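Local coordinates for protein hydrolase, alpha/beta hydrolase FOLD family (Staphylococcus aureus, PDB 2XMZ) that is the menaquinone-biosynthesis enzyme MenH, a lyase thought to form 2-succinyl-6-hydroxy-2,4-cyclohexadiene-1-carboxylate by eliminating pyruvate from its substrate, at residues A[19-24]-A[43-48]; A[111-116]-A[210-215]; A[135-140]-A[187-192]; A[204-209]-A[230-235]. All blocks are in the same frame, centred on the assembly; numbering follows the deposited sequence.

Contact 1. Residues A[19-24]-A[43-48]; sequences LVFLHG and YHVITI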
loop_
_atom_site.group_PDB
_atom_site.type_symbol
_atom_site.label_atom_id
_atom_site.label_comp_id
_atom_site.label_asym_id
_atom_site.label_seq_id
_atom_site.Cartn_x
_atom_site.Cartn_y
_atom_site.Cartn_z
ATOM N N LEU A 19 6.828 -8.567 9.508
ATOM C CA LEU A 19 6.390 -8.094 8.201
ATOM C C LEU A 19 5.146 -7.226 8.392
ATOM O O LEU A 19 4.147 -7.687 8.949
ATOM C CB LEU A 19 6.112 -9.299 7.283
ATOM C CG LEU A 19 5.528 -9.088 5.884
ATOM C CD1 LEU A 19 6.383 -8.198 4.991
ATOM C CD2 LEU A 19 5.293 -10.447 5.208
ATOM N N VAL A 20 5.234 -5.971 7.949
ATOM C CA VAL A 20 4.224 -4.959 8.220
ATOM C C VAL A 20 3.531 -4.630 6.906
ATOM O O VAL A 20 4.177 -4.156 5.965
ATOM C CB VAL A 20 4.829 -3.678 8.830
ATOM C CG1 VAL A 20 3.737 -2.652 9.136
ATOM C CG2 VAL A 20 5.637 -3.999 10.128
ATOM N N PHE A 21 2.217 -4.898 6.853
ATOM C CA PHE A 21 1.434 -4.700 5.630
ATOM C C PHE A 21 0.635 -3.412 5.660
ATOM O O PHE A 21 -0.153 -3.174 6.599
ATOM C CB PHE A 21 0.430 -5.836 5.422
ATOM C CG PHE A 21 1.044 -7.106 4.944
ATOM C CD1 PHE A 21 1.249 -7.322 3.592
ATOM C CD2 PHE A 21 1.386 -8.106 5.849
ATOM C CE1 PHE A 21 1.817 -8.511 3.135
ATOM C CE2 PHE A 21 1.917 -9.318 5.405
ATOM C CZ PHE A 21 2.152 -9.514 4.050
ATOM N N LEU A 22 0.801 -2.624 4.604
ATOM C CA LEU A 22 -0.049 -1.454 4.332
ATOM C C LEU A 22 -0.918 -1.687 3.100
ATOM O O LEU A 22 -0.432 -2.126 2.062
ATOM C CB LEU A 22 0.805 -0.174 4.142
ATOM C CG LEU A 22 1.807 0.183 5.249
ATOM C CD1 LEU A 22 2.554 1.502 4.920
ATOM C CD2 LEU A 22 1.107 0.269 6.613
ATOM N N HIS A 23 -2.212 -1.395 3.230
ATOM C CA HIS A 23 -3.197 -1.657 2.183
ATOM C C HIS A 23 -3.305 -0.454 1.234
ATOM O O HIS A 23 -2.612 0.551 1.406
ATOM C CB HIS A 23 -4.565 -1.886 2.840
ATOM C CG HIS A 23 -4.996 -0.720 3.681
ATOM N ND1 HIS A 23 -5.676 0.355 3.157
ATOM C CD2 HIS A 23 -4.774 -0.429 4.985
ATOM C CE1 HIS A 23 -5.871 1.254 4.107
ATOM N NE2 HIS A 23 -5.331 0.804 5.227
ATOM N N GLY A 24 -4.216 -0.548 0.265
ATOM C CA GLY A 24 -4.441 0.514 -0.710
ATOM C C GLY A 24 -5.716 1.314 -0.415
ATOM O O GLY A 24 -6.446 1.016 0.541
ATOM N N TYR A 43 7.174 -15.705 10.184
ATOM C CA TYR A 43 7.305 -14.256 10.384
ATOM C C TYR A 43 6.190 -13.711 11.274
ATOM O O TYR A 43 5.040 -14.127 11.159
ATOM C CB TYR A 43 7.325 -13.508 9.018
ATOM C CG TYR A 43 8.360 -14.059 8.045
ATOM C CD1 TYR A 43 9.664 -13.578 8.034
ATOM C CD2 TYR A 43 8.039 -15.092 7.159
ATOM C CE1 TYR A 43 10.630 -14.112 7.161
ATOM C CE2 TYR A 43 8.987 -15.617 6.280
ATOM C CZ TYR A 43 10.282 -15.126 6.288
ATOM O OH TYR A 43 11.211 -15.663 5.423
ATOM N N HIS A 44 6.536 -12.791 12.171
ATOM C CA HIS A 44 5.520 -11.980 12.835
ATOM C C HIS A 44 4.885 -11.096 11.771
ATOM O O HIS A 44 5.570 -10.608 10.873
ATOM C CB HIS A 44 6.120 -11.101 13.927
ATOM C CG HIS A 44 6.766 -11.872 15.036
ATOM N ND1 HIS A 44 6.056 -12.681 15.892
ATOM C CD2 HIS A 44 8.059 -11.935 15.436
ATOM C CE1 HIS A 44 6.885 -13.217 16.772
ATOM N NE2 HIS A 44 8.106 -12.779 16.518
ATOM N N VAL A 45 3.577 -10.901 11.869
ATOM C CA VAL A 45 2.878 -10.068 10.878
ATOM C C VAL A 45 2.090 -8.978 11.573
ATOM O O VAL A 45 1.380 -9.245 12.544
ATOM C CB VAL A 45 1.926 -10.891 9.944
ATOM C CG1 VAL A 45 1.087 -9.946 9.055
ATOM C CG2 VAL A 45 2.708 -11.904 9.092
ATOM N N ILE A 46 2.220 -7.755 11.053
ATOM C CA ILE A 46 1.411 -6.633 11.474
ATOM C C ILE A 46 0.650 -6.108 10.264
ATOM O O ILE A 46 1.190 -5.986 9.167
ATOM C CB ILE A 46 2.260 -5.471 12.051
ATOM C CG1 ILE A 46 2.962 -5.915 13.332
ATOM C CG2 ILE A 46 1.385 -4.231 12.339
ATOM C CD1 ILE A 46 4.045 -4.942 13.796
ATOM N N THR A 47 -0.622 -5.803 10.469
ATOM C CA THR A 47 -1.364 -5.092 9.454
ATOM C C THR A 47 -1.749 -3.788 10.093
ATOM O O THR A 47 -2.049 -3.759 11.291
ATOM C CB THR A 47 -2.614 -5.863 8.997
ATOM O OG1 THR A 47 -3.467 -6.099 10.108
ATOM C CG2 THR A 47 -2.228 -7.198 8.320
ATOM N N ILE A 48 -1.738 -2.721 9.294
ATOM C CA ILE A 48 -2.104 -1.392 9.751
ATOM C C ILE A 48 -3.138 -0.808 8.776
ATOM O O ILE A 48 -2.937 -0.797 7.552
ATOM C CB ILE A 48 -0.882 -0.449 9.819
ATOM C CG1 ILE A 48 0.224 -1.049 10.701
ATOM C CG2 ILE A 48 -1.300 0.944 10.352
ATOM C CD1 ILE A 48 1.583 -0.270 10.601
HETATM O O HOH W 1 -2.921 -3.208 5.772
#

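Contact 2. Residues A[111-116]-A[210-215]; sequences LILEST and TLILAG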
loop_
_atom_site.group_PDB
_atom_site.type_symbol
_atom_site.label_atom_id
_atom_site.label_comp_id
_atom_site.label_asym_id
_atom_site.label_seq_id
_atom_site.Cartn_x
_atom_site.Cartn_y
_atom_site.Cartn_z
ATOM N N LEU A 111 12.231 -3.396 2.325
ATOM C CA LEU A 111 11.096 -2.674 1.783
ATOM C C LEU A 111 10.432 -3.464 0.677
ATOM O O LEU A 111 11.099 -4.027 -0.173
ATOM C CB LEU A 111 11.536 -1.298 1.282
ATOM C CG LEU A 111 10.454 -0.354 0.755
ATOM C CD1 LEU A 111 9.425 0.073 1.863
ATOM C CD2 LEU A 111 11.105 0.856 0.105
ATOM N N ILE A 112 9.104 -3.534 0.699
ATOM C CA ILE A 112 8.390 -4.208 -0.393
ATOM C C ILE A 112 7.296 -3.307 -0.909
ATOM O O ILE A 112 6.488 -2.764 -0.146
ATOM C CB ILE A 112 7.808 -5.617 -0.038
ATOM C CG1 ILE A 112 8.902 -6.532 0.494
ATOM C CG2 ILE A 112 7.220 -6.250 -1.295
ATOM C CD1 ILE A 112 8.385 -7.862 1.165
ATOM N N LEU A 113 7.282 -3.165 -2.226
ATOM C CA LEU A 113 6.389 -2.258 -2.909
ATOM C C LEU A 113 5.608 -3.022 -3.973
ATOM O O LEU A 113 6.201 -3.648 -4.865
ATOM C CB LEU A 113 7.222 -1.152 -3.579
ATOM C CG LEU A 113 8.160 -0.389 -2.620
ATOM C CD1 LEU A 113 9.005 0.576 -3.424
ATOM C CD2 LEU A 113 7.384 0.362 -1.557
ATOM N N GLU A 114 4.285 -2.941 -3.895
ATOM C CA GLU A 114 3.435 -3.589 -4.862
ATOM C C GLU A 114 2.612 -2.538 -5.570
ATOM O O GLU A 114 1.822 -1.795 -4.942
ATOM C CB GLU A 114 2.502 -4.623 -4.212
ATOM C CG GLU A 114 1.552 -5.282 -5.241
ATOM C CD GLU A 114 0.346 -5.972 -4.617
ATOM O OE1 GLU A 114 0.213 -5.983 -3.373
ATOM O OE2 GLU A 114 -0.498 -6.482 -5.387
ATOM N N SER A 115 2.801 -2.459 -6.873
ATOM C CA SER A 115 1.983 -1.586 -7.728
ATOM C C SER A 115 1.852 -0.168 -7.147
ATOM O O SER A 115 0.751 0.332 -6.937
ATOM C CB SER A 115 0.607 -2.222 -7.916
ATOM O OG SER A 115 0.733 -3.485 -8.529
ATOM N N THR A 116 2.985 0.481 -6.906
ATOM C CA THR A 116 2.948 1.808 -6.289
ATOM C C THR A 116 3.801 2.798 -7.079
ATOM O O THR A 116 4.379 2.454 -8.132
ATOM C CB THR A 116 3.371 1.732 -4.800
ATOM O OG1 THR A 116 3.002 2.926 -4.102
ATOM C CG2 THR A 116 4.886 1.477 -4.608
ATOM N N THR A 210 15.150 -3.952 -1.303
ATOM C CA THR A 210 13.798 -3.553 -1.732
ATOM C C THR A 210 13.304 -4.501 -2.818
ATOM O O THR A 210 14.022 -4.764 -3.807
ATOM C CB THR A 210 13.786 -2.092 -2.230
ATOM O OG1 THR A 210 14.177 -1.230 -1.155
ATOM C CG2 THR A 210 12.393 -1.654 -2.705
ATOM N N LEU A 211 12.109 -5.059 -2.617
ATOM C CA LEU A 211 11.462 -5.853 -3.655
ATOM C C LEU A 211 10.365 -4.995 -4.268
ATOM O O LEU A 211 9.548 -4.462 -3.563
ATOM C CB LEU A 211 10.833 -7.125 -3.081
ATOM C CG LEU A 211 10.038 -8.016 -4.054
ATOM C CD1 LEU A 211 10.950 -8.671 -5.145
ATOM C CD2 LEU A 211 9.264 -9.078 -3.283
ATOM N N ILE A 212 10.372 -4.864 -5.588
ATOM C CA ILE A 212 9.332 -4.119 -6.299
ATOM C C ILE A 212 8.522 -5.060 -7.182
ATOM O O ILE A 212 9.086 -5.840 -7.963
ATOM C CB ILE A 212 9.940 -2.960 -7.123
ATOM C CG1 ILE A 212 10.663 -1.976 -6.190
ATOM C CG2 ILE A 212 8.863 -2.277 -7.964
ATOM C CD1 ILE A 212 11.792 -1.160 -6.847
ATOM N N LEU A 213 7.199 -5.004 -7.034
ATOM C CA LEU A 213 6.296 -5.868 -7.781
ATOM C C LEU A 213 5.361 -4.994 -8.598
ATOM O O LEU A 213 4.848 -3.983 -8.106
ATOM C CB LEU A 213 5.492 -6.768 -6.837
ATOM C CG LEU A 213 6.280 -7.601 -5.817
ATOM C CD1 LEU A 213 5.359 -8.333 -4.870
ATOM C CD2 LEU A 213 7.209 -8.589 -6.495
ATOM N N ALA A 214 5.153 -5.380 -9.849
ATOM C CA ALA A 214 4.145 -4.747 -10.696
ATOM C C ALA A 214 3.448 -5.850 -11.490
ATOM O O ALA A 214 4.020 -6.910 -11.703
ATOM C CB ALA A 214 4.794 -3.726 -11.638
ATOM N N GLY A 215 2.222 -5.604 -11.922
ATOM C CA GLY A 215 1.491 -6.596 -12.683
ATOM C C GLY A 215 1.674 -6.318 -14.152
ATOM O O GLY A 215 1.583 -5.184 -14.573
HETATM O O HOH W 2 1.298 -3.245 -11.068
HETATM O O HOH W 3 5.501 -0.991 -7.309
#

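Contact 3. Residues A[135-140]-A[187-192]; sequences ARAKVL and ALRDYG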
loop_
_atom_site.group_PDB
_atom_site.type_symbol
_atom_site.label_atom_id
_atom_site.label_comp_id
_atom_site.label_asym_id
_atom_site.label_seq_id
_atom_site.Cartn_x
_atom_site.Cartn_y
_atom_site.Cartn_z
ATOM N N ALA A 135 -11.962 16.471 -6.946
ATOM C CA ALA A 135 -13.281 16.200 -7.552
ATOM C C ALA A 135 -13.877 14.889 -7.012
ATOM O O ALA A 135 -15.044 14.835 -6.621
ATOM C CB ALA A 135 -13.170 16.148 -9.058
ATOM N N ARG A 136 -13.058 13.842 -7.005
ATOM C CA ARG A 136 -13.446 12.549 -6.452
ATOM C C ARG A 136 -13.891 12.660 -4.991
ATOM O O ARG A 136 -14.944 12.124 -4.625
ATOM C CB ARG A 136 -12.309 11.551 -6.572
ATOM C CG ARG A 136 -12.008 11.096 -7.974
ATOM C CD ARG A 136 -10.972 10.003 -7.907
ATOM N NE ARG A 136 -10.794 9.366 -9.197
ATOM C CZ ARG A 136 -9.623 9.098 -9.754
ATOM N NH1 ARG A 136 -8.478 9.375 -9.124
ATOM N NH2 ARG A 136 -9.595 8.513 -10.934
ATOM N N ALA A 137 -13.102 13.366 -4.169
ATOM C CA ALA A 137 -13.502 13.649 -2.774
ATOM C C ALA A 137 -14.869 14.347 -2.686
ATOM O O ALA A 137 -15.713 13.959 -1.887
ATOM C CB ALA A 137 -12.422 14.450 -2.042
ATOM N N LYS A 138 -15.096 15.364 -3.518
ATOM C CA LYS A 138 -16.401 16.028 -3.556
ATOM C C LYS A 138 -17.525 15.041 -3.898
ATOM O O LYS A 138 -18.565 15.048 -3.251
ATOM C CB LYS A 138 -16.402 17.223 -4.526
ATOM C CG LYS A 138 -15.703 18.501 -4.008
ATOM C CD LYS A 138 -15.226 19.343 -5.194
ATOM C CE LYS A 138 -15.410 20.846 -4.965
ATOM N NZ LYS A 138 -14.176 21.451 -4.412
ATOM N N VAL A 139 -17.295 14.180 -4.887
ATOM C CA VAL A 139 -18.267 13.148 -5.284
ATOM C C VAL A 139 -18.590 12.215 -4.106
ATOM O O VAL A 139 -19.733 11.799 -3.921
ATOM C CB VAL A 139 -17.755 12.304 -6.482
ATOM C CG1 VAL A 139 -18.726 11.162 -6.792
ATOM C CG2 VAL A 139 -17.558 13.179 -7.730
ATOM N N LEU A 140 -17.571 11.893 -3.311
ATOM C CA LEU A 140 -17.754 11.034 -2.142
ATOM C C LEU A 140 -18.606 11.714 -1.066
ATOM O O LEU A 140 -19.624 11.168 -0.667
ATOM C CB LEU A 140 -16.400 10.575 -1.585
ATOM C CG LEU A 140 -15.750 9.400 -2.337
ATOM C CD1 LEU A 140 -14.209 9.377 -2.149
ATOM C CD2 LEU A 140 -16.375 8.081 -1.867
ATOM N N ALA A 187 -9.057 11.229 3.051
ATOM C CA ALA A 187 -7.837 10.531 2.610
ATOM C C ALA A 187 -7.321 11.095 1.284
ATOM O O ALA A 187 -6.124 11.393 1.152
ATOM C CB ALA A 187 -8.070 9.004 2.503
ATOM N N LEU A 188 -8.206 11.238 0.311
ATOM C CA LEU A 188 -7.829 11.843 -0.986
ATOM C C LEU A 188 -7.275 13.257 -0.851
ATOM O O LEU A 188 -6.205 13.558 -1.389
ATOM C CB LEU A 188 -9.003 11.834 -1.969
ATOM C CG LEU A 188 -9.417 10.452 -2.501
ATOM C CD1 LEU A 188 -10.721 10.557 -3.289
ATOM C CD2 LEU A 188 -8.299 9.789 -3.328
ATOM N N ARG A 189 -7.997 14.128 -0.139
ATOM C CA ARG A 189 -7.542 15.519 0.010
ATOM C C ARG A 189 -6.220 15.649 0.773
ATOM O O ARG A 189 -5.406 16.499 0.432
ATOM C CB ARG A 189 -8.630 16.418 0.629
ATOM C CG ARG A 189 -10.000 16.354 -0.097
ATOM C CD ARG A 189 -10.929 17.528 0.203
ATOM N NE ARG A 189 -12.348 17.137 0.214
ATOM C CZ ARG A 189 -13.232 17.337 -0.773
ATOM N NH1 ARG A 189 -12.891 17.916 -1.939
ATOM N NH2 ARG A 189 -14.481 16.931 -0.600
ATOM N N ASP A 190 -6.016 14.835 1.808
ATOM C CA ASP A 190 -4.837 14.958 2.683
ATOM C C ASP A 190 -3.627 14.157 2.230
ATOM O O ASP A 190 -2.509 14.606 2.408
ATOM C CB ASP A 190 -5.147 14.581 4.137
ATOM C CG ASP A 190 -6.130 15.511 4.776
ATOM O OD1 ASP A 190 -6.603 16.430 4.084
ATOM O OD2 ASP A 190 -6.434 15.314 5.959
ATOM N N TYR A 191 -3.824 12.969 1.677
ATOM C CA TYR A 191 -2.632 12.189 1.250
ATOM C C TYR A 191 -2.758 11.490 -0.094
ATOM O O TYR A 191 -2.019 10.532 -0.400
ATOM C CB TYR A 191 -2.076 11.280 2.351
ATOM C CG TYR A 191 -2.932 10.122 2.820
ATOM C CD1 TYR A 191 -2.605 8.814 2.450
ATOM C CD2 TYR A 191 -4.015 10.314 3.676
ATOM C CE1 TYR A 191 -3.310 7.726 2.916
ATOM C CE2 TYR A 191 -4.762 9.213 4.159
ATOM C CZ TYR A 191 -4.395 7.915 3.758
ATOM O OH TYR A 191 -5.061 6.786 4.188
ATOM N N GLY A 192 -3.669 12.011 -0.909
ATOM C CA GLY A 192 -3.750 11.620 -2.297
ATOM C C GLY A 192 -2.432 11.893 -2.983
ATOM O O GLY A 192 -1.596 12.700 -2.502
#

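Contact 4. Residues A[204-209]-A[230-235]; sequences KEIKVP and NLIPNS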
loop_
_atom_site.group_PDB
_atom_site.type_symbol
_atom_site.label_atom_id
_atom_site.label_comp_id
_atom_site.label_asym_id
_atom_site.label_seq_id
_atom_site.Cartn_x
_atom_site.Cartn_y
_atom_site.Cartn_z
ATOM N N LYS A 204 17.073 7.156 -4.181
ATOM C CA LYS A 204 18.455 6.752 -3.996
ATOM C C LYS A 204 18.878 6.736 -2.525
ATOM O O LYS A 204 19.871 6.118 -2.183
ATOM C CB LYS A 204 19.427 7.611 -4.833
ATOM C CG LYS A 204 19.448 9.084 -4.499
ATOM C CD LYS A 204 20.379 9.809 -5.461
ATOM C CE LYS A 204 19.908 11.203 -5.742
ATOM N NZ LYS A 204 19.924 12.038 -4.514
ATOM N N GLU A 205 18.100 7.381 -1.660
ATOM C CA GLU A 205 18.401 7.394 -0.243
ATOM C C GLU A 205 18.006 6.084 0.411
ATOM O O GLU A 205 18.454 5.790 1.494
ATOM C CB GLU A 205 17.658 8.530 0.453
ATOM C CG GLU A 205 17.819 9.879 -0.231
ATOM C CD GLU A 205 17.297 11.000 0.637
ATOM O OE1 GLU A 205 17.303 12.158 0.185
ATOM O OE2 GLU A 205 16.858 10.711 1.770
ATOM N N ILE A 206 17.160 5.301 -0.242
ATOM C CA ILE A 206 16.639 4.069 0.356
ATOM C C ILE A 206 17.702 2.997 0.183
ATOM O O ILE A 206 17.892 2.521 -0.913
ATOM C CB ILE A 206 15.303 3.629 -0.339
ATOM C CG1 ILE A 206 14.221 4.687 -0.144
ATOM C CG2 ILE A 206 14.812 2.257 0.196
ATOM C CD1 ILE A 206 12.957 4.346 -0.890
ATOM N N LYS A 207 18.392 2.620 1.257
ATOM C CA LYS A 207 19.517 1.694 1.140
ATOM C C LYS A 207 19.178 0.233 1.450
ATOM O O LYS A 207 20.009 -0.641 1.221
ATOM C CB LYS A 207 20.691 2.119 2.038
ATOM C CG LYS A 207 21.066 3.594 2.011
ATOM C CD LYS A 207 21.420 4.089 0.622
ATOM C CE LYS A 207 21.855 5.542 0.714
ATOM N NZ LYS A 207 21.962 6.178 -0.623
ATOM N N VAL A 208 17.985 -0.027 1.992
ATOM C CA VAL A 208 17.626 -1.375 2.442
ATOM C C VAL A 208 17.262 -2.243 1.239
ATOM O O VAL A 208 16.881 -1.717 0.193
ATOM C CB VAL A 208 16.475 -1.362 3.511
ATOM C CG1 VAL A 208 16.949 -0.650 4.796
ATOM C CG2 VAL A 208 15.193 -0.740 2.970
ATOM N N PRO A 209 17.411 -3.574 1.370
ATOM C CA PRO A 209 16.939 -4.418 0.284
ATOM C C PRO A 209 15.469 -4.123 -0.023
ATOM O O PRO A 209 14.653 -4.052 0.894
ATOM C CB PRO A 209 17.115 -5.831 0.835
ATOM C CG PRO A 209 18.312 -5.691 1.806
ATOM C CD PRO A 209 18.154 -4.324 2.404
ATOM N N ASN A 230 15.567 1.173 -10.896
ATOM C CA ASN A 230 16.798 1.806 -11.359
ATOM C C ASN A 230 17.433 2.701 -10.319
ATOM O O ASN A 230 18.650 2.879 -10.304
ATOM C CB ASN A 230 16.532 2.686 -12.591
ATOM C CG ASN A 230 16.353 1.899 -13.859
ATOM O OD1 ASN A 230 16.772 0.743 -13.957
ATOM N ND2 ASN A 230 15.741 2.535 -14.865
ATOM N N LEU A 231 16.588 3.309 -9.488
ATOM C CA LEU A 231 16.992 4.403 -8.613
ATOM C C LEU A 231 17.235 3.963 -7.171
ATOM O O LEU A 231 18.031 4.572 -6.469
ATOM C CB LEU A 231 15.937 5.522 -8.647
ATOM C CG LEU A 231 15.948 6.342 -9.967
ATOM C CD1 LEU A 231 14.762 7.317 -10.053
ATOM C CD2 LEU A 231 17.274 7.071 -10.160
ATOM N N ILE A 232 16.517 2.936 -6.737
ATOM C CA ILE A 232 16.723 2.341 -5.401
ATOM C C ILE A 232 17.899 1.374 -5.548
ATOM O O ILE A 232 17.812 0.424 -6.329
ATOM C CB ILE A 232 15.440 1.637 -4.899
ATOM C CG1 ILE A 232 14.294 2.650 -4.806
ATOM C CG2 ILE A 232 15.693 0.890 -3.558
ATOM C CD1 ILE A 232 12.952 2.042 -4.382
ATOM N N PRO A 233 19.025 1.639 -4.844
ATOM C CA PRO A 233 20.268 0.934 -5.184
ATOM C C PRO A 233 20.270 -0.588 -4.945
ATOM O O PRO A 233 20.863 -1.320 -5.744
ATOM C CB PRO A 233 21.319 1.617 -4.295
ATOM C CG PRO A 233 20.554 2.249 -3.210
ATOM C CD PRO A 233 19.250 2.659 -3.804
ATOM N N ASN A 234 19.643 -1.053 -3.857
ATOM C CA ASN A 234 19.529 -2.508 -3.588
ATOM C C ASN A 234 18.097 -3.009 -3.803
ATOM O O ASN A 234 17.400 -3.380 -2.853
ATOM C CB ASN A 234 20.031 -2.795 -2.174
ATOM C CG ASN A 234 21.392 -2.192 -1.924
ATOM O OD1 ASN A 234 22.382 -2.600 -2.533
ATOM N ND2 ASN A 234 21.448 -1.192 -1.053
ATOM N N SER A 235 17.645 -2.980 -5.061
ATOM C CA SER A 235 16.244 -3.292 -5.391
ATOM C C SER A 235 16.185 -4.495 -6.335
ATOM O O SER A 235 17.114 -4.720 -7.095
ATOM C CB SER A 235 15.581 -2.090 -6.069
ATOM O OG SER A 235 16.259 -1.790 -7.279
HETATM O O HOH W 4 18.168 -0.097 -1.618
#

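Contact 1. Residues A[19-24]-A[43-48]
Ile-48 packs on Val-20 and Leu-22, on one face of two parallel strands. Its CB lies 3.8 Å from Leu-22 CD2. Its CG1 is anti to the carbonyl carbon (chi1 -56°) and comes up beside Val-20 CG1. At the tip, Ile-48 CD1 meets Val-20 CG1 at 3.5 Å and also lies near Leu-22 CD2. Ile-46 stands side by side with Val-20 on this face. The other face carries Leu-19, Phe-21, Val-45 and Thr-47. There Val-45 CG1 comes to the edge of the Phe-21 ring, in its plane, 3.7 Å from CD2.

Four backbone bonds join the strands. Leu-19 N donates to His-44 O and Ile-46 N to Leu-19 O. Phe-21 N donates to Ile-46 O over 2.8 Å, and the longer last bond runs from Ile-48 N to Phe-21 O. Water 1 then bridges Phe-21 O and Ile-48 O where the strands part. Across the contact, His-23 CD2 meets Ile-48 O at 3.2 Å, with the oxygen near the ring plane. His-23 NE2 is hydrogen-bonded to Leu-50 N. His-23 ND1 donates to Gly-24 O at 2.8 Å, with that oxygen also close to the ring plane. His-23 and Gly-24 resemble the His-Gly pair that often begins the oxyanion-hole loop in this family.

The strands belong to a beta-alpha-beta unit. Helix 36-40 covers Leu-19 and Val-45, strand 84-90 adjoins 17-22, and antiparallel strand 6-9 adjoins 44-48.

Contact 2. Residues A[111-116]-A[210-215]
Leu-213 O takes two donors. Ser-115 N reaches it over 2.8 Å in an almost straight bond (178° at the hydrogen), tilted from the carbonyl plane. Water 3 gives the second, longer bond and accepts one from Thr-116 N. A second water donates to Ser-115 OG at 2.6 Å and accepts from Gly-215 N, so it links Ser-115, just past the end of one strand, to the last residue of the other. Ser-115 OG is also hydrogen-bonded to His-245 O, next to a probable Ser-His-Asp triad of Ser-91, His-245 and Asp-218.

Further back the strands form a regular parallel ladder in the central sheet of the alpha/beta hydrolase fold. Leu-213 N donates to Leu-113 O at 2.7 Å. The ladder stops as Ser-115 turns into the left-handed region (phi 48°, psi 57°).

On one face Leu-111 lies beside Thr-210, with its CB 3.6 Å from Thr-210 OG1. That hydroxyl is hydrogen-bonded to Val-208 O. Leu-113 CD1 lies 4.1 Å from Ile-212 CG1, and helices 92-103 and 219-231 cover this side. On the other face Ile-112 CG2 meets Leu-211 CD2 at 4.0 Å under helix 252-266. Glu-114 shares that face, and its OE1 is hydrogen-bonded to His-248 ND1.

Contact 3. Residues A[135-140]-A[187-192]
Two helices of the cap, the helical region between strands 110-114 and 210-215, meet where Ala-137 of helix 123-143 faces Leu-188 and Arg-189 of helix 181-191. Their local axes run roughly antiparallel (151°) and come within 9.2 Å. The small Ala-137 side chain points toward helix 181-191. Its CB sits over the centre of one face of the Arg-189 guanidinium, 3.3 Å from CZ, so the flat group lies against the methyl.

The Arg-189 side chain leaves its helix with CG anti to the carbonyl carbon, then bends at chi3 (-146°). This bend helps carry the guanidinium across to helix 123-143. Lys-138 CG lies at the edge of the group, in its plane, 3.5 Å from NH1. The two long chains cross at about a right angle. Their like charges come close without touching, Lys-138 NZ lying 4.5 Å from Arg-189 NH1. The likely repulsion is probably eased by a salt bridge from Arg-189 NH2 to Asp-141 OD2, on the same helix as Lys-138.

Such helices commonly form a lid over the core in alpha/beta hydrolases. Here the rest of the interface is largely apolar. Leu-188 points toward helix 123-143, and its CD1 lies 3.8 Å from both Arg-136 CB and Ala-137 N. The same methyl meets Leu-140 CD1 at 3.9 Å, the two leucines crossing at about a right angle. Arg-136 contributes its CB here, while its NH1 forms a salt bridge with Asp-133. Leu-140 also packs on Ile-145 and Phe-148 of helix 145-152, and Leu-188 touches Phe-25, in the loop after strand 17-22.

Contact 4. Residues A[204-209]-A[230-235]
Ile-206 and Ile-232 meet at a slant and form the buried side of this contact between two loops. Ile-206 points toward the other loop, while Ile-232 comes off its chain to one side. In both, CG1 is anti to the carbonyl carbon and CG2 anti to the backbone N; chi2 is extended (176° and 177°), which carries CD1 away from the backbone. They touch through both branches: the CG2 atoms of Ile-206 and Ile-232 are 4.1 Å apart, and the CD1 atoms 4.2 Å.

The exposed Pro-233 points toward the other loop. Its CD lies 3.2 Å from Ile-206 O, with CG just behind. Lys-207 points away from the contact and folds back, so that its NZ donates to Lys-204 O at 2.6 Å.

Asn-234 also points across. Its ND2 donates to Lys-207 O over 2.7 Å. The bond is bent (138° at the hydrogen) and comes from above the carbonyl plane. It is doubtful, because it rests on one of two modelled conformers. Water 4 also links the backbones: it donates to Ile-206 O and Val-208 O and accepts from Asn-234 N at 2.8 Å.

The two loops lead into adjacent parallel strands, 210-215 and 235-240. Helix 219-231 leads into the second loop. Ile-206 also packs on helix 92-103 and on Leu-111 of strand 110-114, and Pro-209 touches helix 252-266.

Contacts 1 and 2 lie in the same central sheet, with centres about 14 Å apart. Strand 84-90 runs between them, and it leads into the probable nucleophile elbow at Ser-91. Contact 4 sits where strand 210-215 begins, about 12 Å from contact 2 between centres. These two touch: Thr-210 N lies 2.8 Å from Asn-234 O, a probable hydrogen bond. Contact 3 stands apart in the cap, about 24 Å from contact 2 and about 31 Å from contact 4, again between centres. Along the chain contact 1 closes first. Contact 3 then falls wholly between the two strands of contact 2, and contacts 2 and 4 alternate. The cap is thus an insertion between neighbouring core strands.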